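PDB 3GVE: YfkN protein from Bacillus subtilis subsp. subtilis, which is a metal-binding member of the calcineurin-like phosphoesterase family, seen here with one manganese(II) ion and one magnesium ion in adjoining sites. Local coordinates for residues Ser13-Thr18 against Leu287-Leu292; Ala44-Lys49 against Ser309-Ala314; Asn97-Asp102 against Ser319-Val324. All coordinates share one frame; numbering follows the deposited sequence.

Interaction 1 of 3, residues Ser13-Thr18 against Leu287-Leu292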
# COMPACT_ATOMS: atom_id res chain seq x y z
N SER A 13 -16.51 -0.64 27.69
CA SER A 13 -15.48 -0.20 26.76
C SER A 13 -15.49 -1.11 25.55
O SER A 13 -15.62 -2.31 25.68
CB SER A 13 -14.11 -0.25 27.41
OG SER A 13 -14.01 0.70 28.44
N ILE A 14 -15.34 -0.53 24.37
CA ILE A 14 -15.25 -1.31 23.14
C ILE A 14 -13.91 -0.99 22.50
O ILE A 14 -13.63 0.16 22.22
CB ILE A 14 -16.38 -0.93 22.15
CG1 ILE A 14 -17.77 -1.12 22.78
CG2 ILE A 14 -16.28 -1.75 20.87
CD1 ILE A 14 -18.82 -0.25 22.15
N LEU A 15 -13.10 -2.01 22.29
CA LEU A 15 -11.81 -1.86 21.60
C LEU A 15 -11.95 -2.37 20.17
O LEU A 15 -12.61 -3.37 19.96
CB LEU A 15 -10.75 -2.67 22.33
CG LEU A 15 -10.66 -2.45 23.85
CD1 LEU A 15 -9.52 -3.30 24.40
CD2 LEU A 15 -10.44 -0.98 24.20
N ALA A 16 -11.34 -1.68 19.21
CA ALA A 16 -11.56 -1.99 17.79
C ALA A 16 -10.33 -1.92 16.92
O ALA A 16 -9.55 -0.96 17.01
CB ALA A 16 -12.63 -1.06 17.21
N THR A 17 -10.17 -2.93 16.06
CA THR A 17 -9.14 -2.85 14.99
C THR A 17 -9.83 -2.72 13.66
O THR A 17 -11.07 -3.07 13.51
CB THR A 17 -8.24 -4.08 15.03
OG1 THR A 17 -9.05 -5.29 15.05
CG2 THR A 17 -7.37 -4.07 16.26
N THR A 18 -9.14 -2.17 12.68
CA THR A 18 -9.66 -2.11 11.33
C THR A 18 -8.53 -2.12 10.31
O THR A 18 -7.45 -1.65 10.58
CB THR A 18 -10.55 -0.83 11.09
OG1 THR A 18 -11.35 -0.99 9.91
CG2 THR A 18 -9.70 0.44 10.98
N LEU A 287 -5.35 1.69 17.90
CA LEU A 287 -6.49 0.96 18.44
C LEU A 287 -7.63 1.96 18.66
O LEU A 287 -7.41 3.05 19.19
CB LEU A 287 -6.12 0.34 19.78
CG LEU A 287 -7.21 -0.53 20.42
CD1 LEU A 287 -7.45 -1.76 19.57
CD2 LEU A 287 -6.81 -0.90 21.85
N GLY A 288 -8.84 1.59 18.27
CA GLY A 288 -10.01 2.40 18.56
C GLY A 288 -10.55 2.06 19.94
O GLY A 288 -10.54 0.91 20.33
N VAL A 289 -11.03 3.07 20.64
CA VAL A 289 -11.54 2.90 22.00
C VAL A 289 -12.81 3.71 22.15
O VAL A 289 -12.77 4.92 22.04
CB VAL A 289 -10.50 3.34 23.07
CG1 VAL A 289 -11.03 3.10 24.48
CG2 VAL A 289 -9.18 2.61 22.87
N ILE A 290 -13.92 3.04 22.38
CA ILE A 290 -15.17 3.71 22.70
C ILE A 290 -15.60 3.39 24.13
O ILE A 290 -15.65 2.24 24.52
CB ILE A 290 -16.29 3.32 21.72
CG1 ILE A 290 -15.98 3.91 20.34
CG2 ILE A 290 -17.64 3.76 22.22
CD1 ILE A 290 -17.01 3.56 19.27
N ASP A 291 -15.89 4.43 24.89
CA ASP A 291 -16.40 4.28 26.25
C ASP A 291 -17.87 4.67 26.25
O ASP A 291 -18.24 5.70 25.74
CB ASP A 291 -15.60 5.15 27.23
CG ASP A 291 -14.17 4.67 27.37
OD1 ASP A 291 -13.96 3.60 27.93
OD2 ASP A 291 -13.26 5.35 26.88
N LEU A 292 -18.69 3.78 26.79
CA LEU A 292 -20.12 4.03 27.00
C LEU A 292 -20.42 4.03 28.49
O LEU A 292 -20.03 3.12 29.19
CB LEU A 292 -20.97 2.95 26.33
CG LEU A 292 -20.82 2.79 24.81
CD1 LEU A 292 -21.73 1.71 24.26
CD2 LEU A 292 -21.03 4.13 24.09
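Ile14 and Ile290 lie side by side with their side chains pointing the same way. They form an antiparallel hydrogen-bonded pair, and Ile14 CD1 comes to 4.2 Å from Ile290 CG2. The same methyl, Ile14 CD1, is 4.1 Å from Leu292 CD1, where the two side chains cross obliquely. On the other face of the sheet Leu15 stands beside Val289, again pointing the same way. With CG anti to the carbonyl carbon (chi1 -50°) the Leu15 branch lies beside the backbone N, and its CD2 meets both methyls of Val289, with CG2 at 4.0 Å.

Ser13 and Asp291 share the face of Leu15 and Val289. Ser13 OG donates to Asp291 OD1 over 2.9 Å and meets it nearly along the C-O axis. Asp291 OD1 is also bonded to His11 NE2, and Ser13 OG to Asn54 ND2. Each of the two oxygens thus has two polar partners.

The backbones are joined by two bonds at Ile14-Ile290 and two at Ala16-Gly288. Ile14 N reaches Ile290 O at 2.8 Å. Ala16 N and Gly288 O, and Gly288 N and Ala16 O, are each 2.9 Å apart. Leu287 CD1 lies 3.4 Å from Ala16 O and also touches Thr17 CG2.

Ile14, Ala16 and Ile290 pack on strand 244-247 of the second sheet; Ile290 and Leu292 also reach strand 275-280. Leu15, Leu287 and Val289 face helix 40-53. A strand pair buried between a second sheet and a helix layer is characteristic of the alpha/beta sandwich of calcineurin-like phosphoesterases.

Interaction 2 of 3, residues Ala44-Lys49 against Ser309-Ala314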
# COMPACT_ATOMS: atom_id res chain seq x y z
N ALA A 44 -1.89 -5.45 19.83
CA ALA A 44 -2.36 -6.32 20.89
C ALA A 44 -1.82 -5.90 22.26
O ALA A 44 -2.41 -6.23 23.26
CB ALA A 44 -2.01 -7.78 20.57
N GLN A 45 -0.72 -5.14 22.28
CA GLN A 45 -0.20 -4.62 23.54
C GLN A 45 -1.12 -3.53 24.06
O GLN A 45 -1.35 -3.46 25.25
CB GLN A 45 1.24 -4.12 23.39
CG GLN A 45 2.23 -5.18 22.90
CD GLN A 45 2.53 -6.25 23.92
OE1 GLN A 45 1.66 -6.93 24.39
NE2 GLN A 45 3.81 -6.42 24.22
N LEU A 46 -1.67 -2.71 23.16
CA LEU A 46 -2.69 -1.73 23.57
C LEU A 46 -3.97 -2.42 24.02
O LEU A 46 -4.62 -1.97 24.95
CB LEU A 46 -3.02 -0.76 22.44
CG LEU A 46 -1.89 0.13 21.94
CD1 LEU A 46 -2.39 1.01 20.78
CD2 LEU A 46 -1.32 1.00 23.06
N ILE A 47 -4.33 -3.49 23.34
CA ILE A 47 -5.54 -4.24 23.70
C ILE A 47 -5.41 -4.73 25.16
O ILE A 47 -6.32 -4.59 25.95
CB ILE A 47 -5.79 -5.44 22.73
CG1 ILE A 47 -6.16 -4.91 21.32
CG2 ILE A 47 -6.86 -6.39 23.30
CD1 ILE A 47 -6.22 -5.96 20.23
N GLN A 48 -4.27 -5.33 25.49
CA GLN A 48 -4.02 -5.86 26.83
C GLN A 48 -4.10 -4.73 27.85
O GLN A 48 -4.73 -4.87 28.88
CB GLN A 48 -2.65 -6.54 26.91
CG GLN A 48 -2.42 -7.20 28.27
CD GLN A 48 -1.12 -7.95 28.37
OE1 GLN A 48 -0.68 -8.59 27.42
NE2 GLN A 48 -0.52 -7.89 29.54
N LYS A 49 -3.46 -3.61 27.54
CA LYS A 49 -3.49 -2.49 28.46
C LYS A 49 -4.92 -2.01 28.76
O LYS A 49 -5.29 -1.80 29.89
CB LYS A 49 -2.66 -1.33 27.93
CG LYS A 49 -2.80 -0.09 28.80
CD LYS A 49 -1.86 0.96 28.35
CE LYS A 49 -2.40 1.73 27.17
NZ LYS A 49 -1.73 3.03 27.09
N SER A 309 -12.17 7.57 20.99
CA SER A 309 -10.78 8.00 20.92
C SER A 309 -9.95 6.96 20.22
O SER A 309 -10.41 5.81 20.02
CB SER A 309 -10.24 8.21 22.35
OG SER A 309 -10.27 7.08 23.14
N ILE A 310 -8.79 7.34 19.74
CA ILE A 310 -7.89 6.37 19.15
C ILE A 310 -6.55 6.54 19.83
O ILE A 310 -6.21 7.62 20.26
CB ILE A 310 -7.77 6.52 17.62
CG1 ILE A 310 -7.42 7.97 17.25
CG2 ILE A 310 -9.09 6.09 16.94
CD1 ILE A 310 -7.16 8.17 15.77
N GLU A 311 -5.78 5.46 19.91
CA GLU A 311 -4.47 5.50 20.56
C GLU A 311 -3.47 4.87 19.62
O GLU A 311 -3.70 3.80 19.11
CB GLU A 311 -4.52 4.73 21.88
CG GLU A 311 -3.17 4.68 22.59
CD GLU A 311 -3.24 4.11 24.00
OE1 GLU A 311 -4.11 3.29 24.31
OE2 GLU A 311 -2.38 4.49 24.79
N SER A 312 -2.35 5.55 19.41
CA SER A 312 -1.29 5.04 18.55
C SER A 312 -0.43 3.98 19.24
O SER A 312 -0.22 4.03 20.43
CB SER A 312 -0.36 6.19 18.14
OG SER A 312 0.24 6.78 19.27
N ILE A 313 0.08 3.03 18.46
CA ILE A 313 1.09 2.11 18.98
C ILE A 313 2.41 2.86 19.15
O ILE A 313 3.19 2.55 20.03
CB ILE A 313 1.29 0.84 18.12
CG1 ILE A 313 1.69 1.17 16.68
CG2 ILE A 313 0.03 -0.01 18.17
CD1 ILE A 313 2.14 -0.04 15.87
N ALA A 314 2.62 3.87 18.32
CA ALA A 314 3.80 4.74 18.46
C ALA A 314 3.80 5.43 19.81
O ALA A 314 2.86 6.10 20.18
CB ALA A 314 3.85 5.75 17.36
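The carboxylate of Glu311 has Leu46 over one face and Lys49 at its syn side. Leu46 CD2 sits almost straight above Glu311 CD, at 3.8 Å. Lys49 NZ forms a salt bridge with Glu311 OE2 at 2.8 Å, and the nitrogen lies 17° out of the carboxylate plane. The other oxygen, Glu311 OE1, is hydrogen-bonded to His50 NE2. The two carboxylate oxygens therefore have separate partners, which would limit rotation of the group and would probably favour its charged form.

This is helix-on-sheet packing in an alpha/beta sandwich. Helix 40-53 rests against strand 300-312, an outermost strand of the four-stranded sheet within this chain. The neighbouring strand supplies Leu287, which also touches Leu46.

The lysine chain runs extended as far as CD and then bends at chi3 (81°), which turns CE in beside the carboxylate. Glu311 continues extended beyond CG, and Lys49 CE and NZ come to its carboxylate end. The rest of the contact is made by the Leu46 methyls, which meet both backbone carbonyls and Ile313. Leu46 CD1 points into the bend where the strand ends. It lies 3.5 Å from Glu311 O and 3.7 Å from Ile313 CG2, and the side chains of Leu46 and Ile313 cross at about a right angle. The carbonyl of Ser312 is also close to this methyl, and its oxygen is hydrogen-bonded to Asn316 ND2.

The bend carries a bond of its own. Ser312 OG donates to Ala314 O at 2.9 Å, in the carbonyl plane and on a lone pair.

Interaction 3 of 3, residues Asn97-Asp102 against Ser319-Val324; sequences NALKYD and SRNETV
Asn321 OD1 is gripped by two backbone N-H groups and also lies 4.2 Å from Leu99 CD2. Val324 N gives it the straighter bond, 3.0 Å with 156° at the hydrogen, in the carbonyl plane and on a lone pair. Thr323 N adds a weak bond to the same Asn321 OD1. Asn321 is thus the N-cap of helix 322-340. Its ND2 is bonded to Gln45 OE1, which helps hold the amide in this orientation.

The contact itself is made by methyl groups. Thr323 CG2 touches Ala98 CB at 3.6 Å. Its place follows from the first torsion, which sets CG2 anti to the backbone N. Leu99 CD1 meets Val324 CG2 at 3.9 Å, and Leu99 CD2 reaches the same methyl. The same Leu99 CD1 also lies in plane at the edge of the Tyr101 ring.

Helix 91-98 ends here in a Schellman motif, with positive phi at Lys100 (59°). Leu99 O is hydrogen-bonded to Arg51 NH1 of helix 40-53.

The start of one helix therefore meets the end of another. Van der Waals contact of methyl groups holds the two segments together, without a polar bond between them, so their fit depends on shape.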
# COMPACT_ATOMS: atom_id res chain seq x y z
N ASN A 97 -8.80 -15.53 17.47
CA ASN A 97 -9.37 -16.47 18.42
C ASN A 97 -8.53 -16.38 19.71
O ASN A 97 -9.03 -16.32 20.82
CB ASN A 97 -9.38 -17.90 17.89
CG ASN A 97 -10.52 -18.15 16.88
OD1 ASN A 97 -11.45 -17.34 16.75
ND2 ASN A 97 -10.44 -19.27 16.22
N ALA A 98 -7.21 -16.37 19.53
CA ALA A 98 -6.28 -16.33 20.65
C ALA A 98 -6.40 -15.03 21.44
O ALA A 98 -6.22 -15.01 22.63
CB ALA A 98 -4.85 -16.56 20.19
N LEU A 99 -6.69 -13.93 20.75
CA LEU A 99 -6.89 -12.62 21.37
C LEU A 99 -8.32 -12.44 21.90
O LEU A 99 -8.67 -11.41 22.46
CB LEU A 99 -6.58 -11.50 20.37
CG LEU A 99 -5.11 -11.32 19.97
CD1 LEU A 99 -4.96 -10.25 18.90
CD2 LEU A 99 -4.28 -10.97 21.20
N LYS A 100 -9.14 -13.46 21.69
CA LYS A 100 -10.51 -13.48 22.20
C LYS A 100 -11.35 -12.29 21.68
O LYS A 100 -12.00 -11.59 22.42
CB LYS A 100 -10.52 -13.59 23.74
CG LYS A 100 -9.90 -14.89 24.22
CD LYS A 100 -9.89 -14.99 25.73
CE LYS A 100 -9.20 -16.26 26.18
NZ LYS A 100 -9.68 -16.69 27.54
N TYR A 101 -11.32 -12.09 20.36
CA TYR A 101 -12.24 -11.13 19.74
C TYR A 101 -13.68 -11.56 20.01
O TYR A 101 -13.98 -12.74 20.06
CB TYR A 101 -12.00 -11.05 18.24
CG TYR A 101 -10.96 -10.01 17.87
CD1 TYR A 101 -9.61 -10.26 18.05
CD2 TYR A 101 -11.34 -8.78 17.35
CE1 TYR A 101 -8.66 -9.31 17.71
CE2 TYR A 101 -10.39 -7.82 16.99
CZ TYR A 101 -9.06 -8.09 17.20
OH TYR A 101 -8.09 -7.18 16.87
N ASP A 102 -14.55 -10.57 20.17
CA ASP A 102 -15.98 -10.81 20.40
C ASP A 102 -16.82 -10.78 19.11
O ASP A 102 -17.88 -11.37 19.06
CB ASP A 102 -16.52 -9.80 21.41
CG ASP A 102 -15.86 -9.93 22.77
OD1 ASP A 102 -16.10 -10.94 23.44
OD2 ASP A 102 -15.10 -9.04 23.13
N SER A 319 7.23 -3.42 22.07
CA SER A 319 7.53 -4.82 21.79
C SER A 319 6.34 -5.61 21.25
O SER A 319 5.22 -5.12 21.26
CB SER A 319 8.05 -5.53 23.05
OG SER A 319 7.09 -5.51 24.07
N ARG A 320 6.59 -6.84 20.81
CA ARG A 320 5.56 -7.72 20.30
C ARG A 320 4.86 -8.47 21.41
O ARG A 320 5.46 -8.96 22.33
CB ARG A 320 6.14 -8.76 19.34
CG ARG A 320 6.38 -8.33 17.93
CD ARG A 320 7.05 -9.45 17.13
NE ARG A 320 8.40 -9.72 17.61
CZ ARG A 320 9.49 -9.07 17.22
NH1 ARG A 320 10.65 -9.41 17.73
NH2 ARG A 320 9.44 -8.10 16.35
N ASN A 321 3.56 -8.60 21.24
CA ASN A 321 2.67 -9.36 22.12
C ASN A 321 2.95 -10.85 21.92
O ASN A 321 2.93 -11.37 20.79
CB ASN A 321 1.22 -9.11 21.71
CG ASN A 321 0.22 -9.89 22.55
OD1 ASN A 321 -0.17 -10.99 22.19
ND2 ASN A 321 -0.16 -9.29 23.66
N GLU A 322 3.19 -11.57 23.00
CA GLU A 322 3.52 -12.99 22.90
C GLU A 322 2.39 -13.88 22.37
O GLU A 322 2.66 -14.87 21.74
CB GLU A 322 4.02 -13.55 24.25
CG GLU A 322 5.29 -12.90 24.75
CD GLU A 322 5.76 -13.45 26.09
OE1 GLU A 322 5.10 -14.35 26.64
OE2 GLU A 322 6.80 -12.96 26.57
N THR A 323 1.13 -13.52 22.63
CA THR A 323 0.05 -14.39 22.22
C THR A 323 -0.01 -14.36 20.67
O THR A 323 -0.24 -15.37 20.03
CB THR A 323 -1.29 -13.97 22.82
OG1 THR A 323 -1.22 -14.11 24.25
CG2 THR A 323 -2.52 -14.78 22.30
N VAL A 324 0.18 -13.17 20.10
CA VAL A 324 0.20 -13.04 18.65
C VAL A 324 1.37 -13.79 18.06
O VAL A 324 1.20 -14.59 17.18
CB VAL A 324 0.22 -11.56 18.19
CG1 VAL A 324 0.35 -11.50 16.68
CG2 VAL A 324 -1.08 -10.87 18.65

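In the fold
Interactions 1 and 2 share one sheet, because strands 286-297 and 300-312 are neighbours. Val289 N is 2.9 Å from Ser309 O, a probable hydrogen bond. Helix 40-53 packs on this sheet, with Leu287 CD1 3.8 Å from Ile47 CG1. The same helix leads to interaction 3, where Ala44 CB is 3.7 Å from Asn321 CG. Interactions 1 and 3 meet directly: Thr17 OG1 is 2.8 Å from Tyr101 OH. Strand 9-17 runs toward the metal site. The side chain of Thr17 is about 12 Å from the manganese ion and about 13 Å from the magnesium ion. Asp19 and His21, just beyond it, bind manganese.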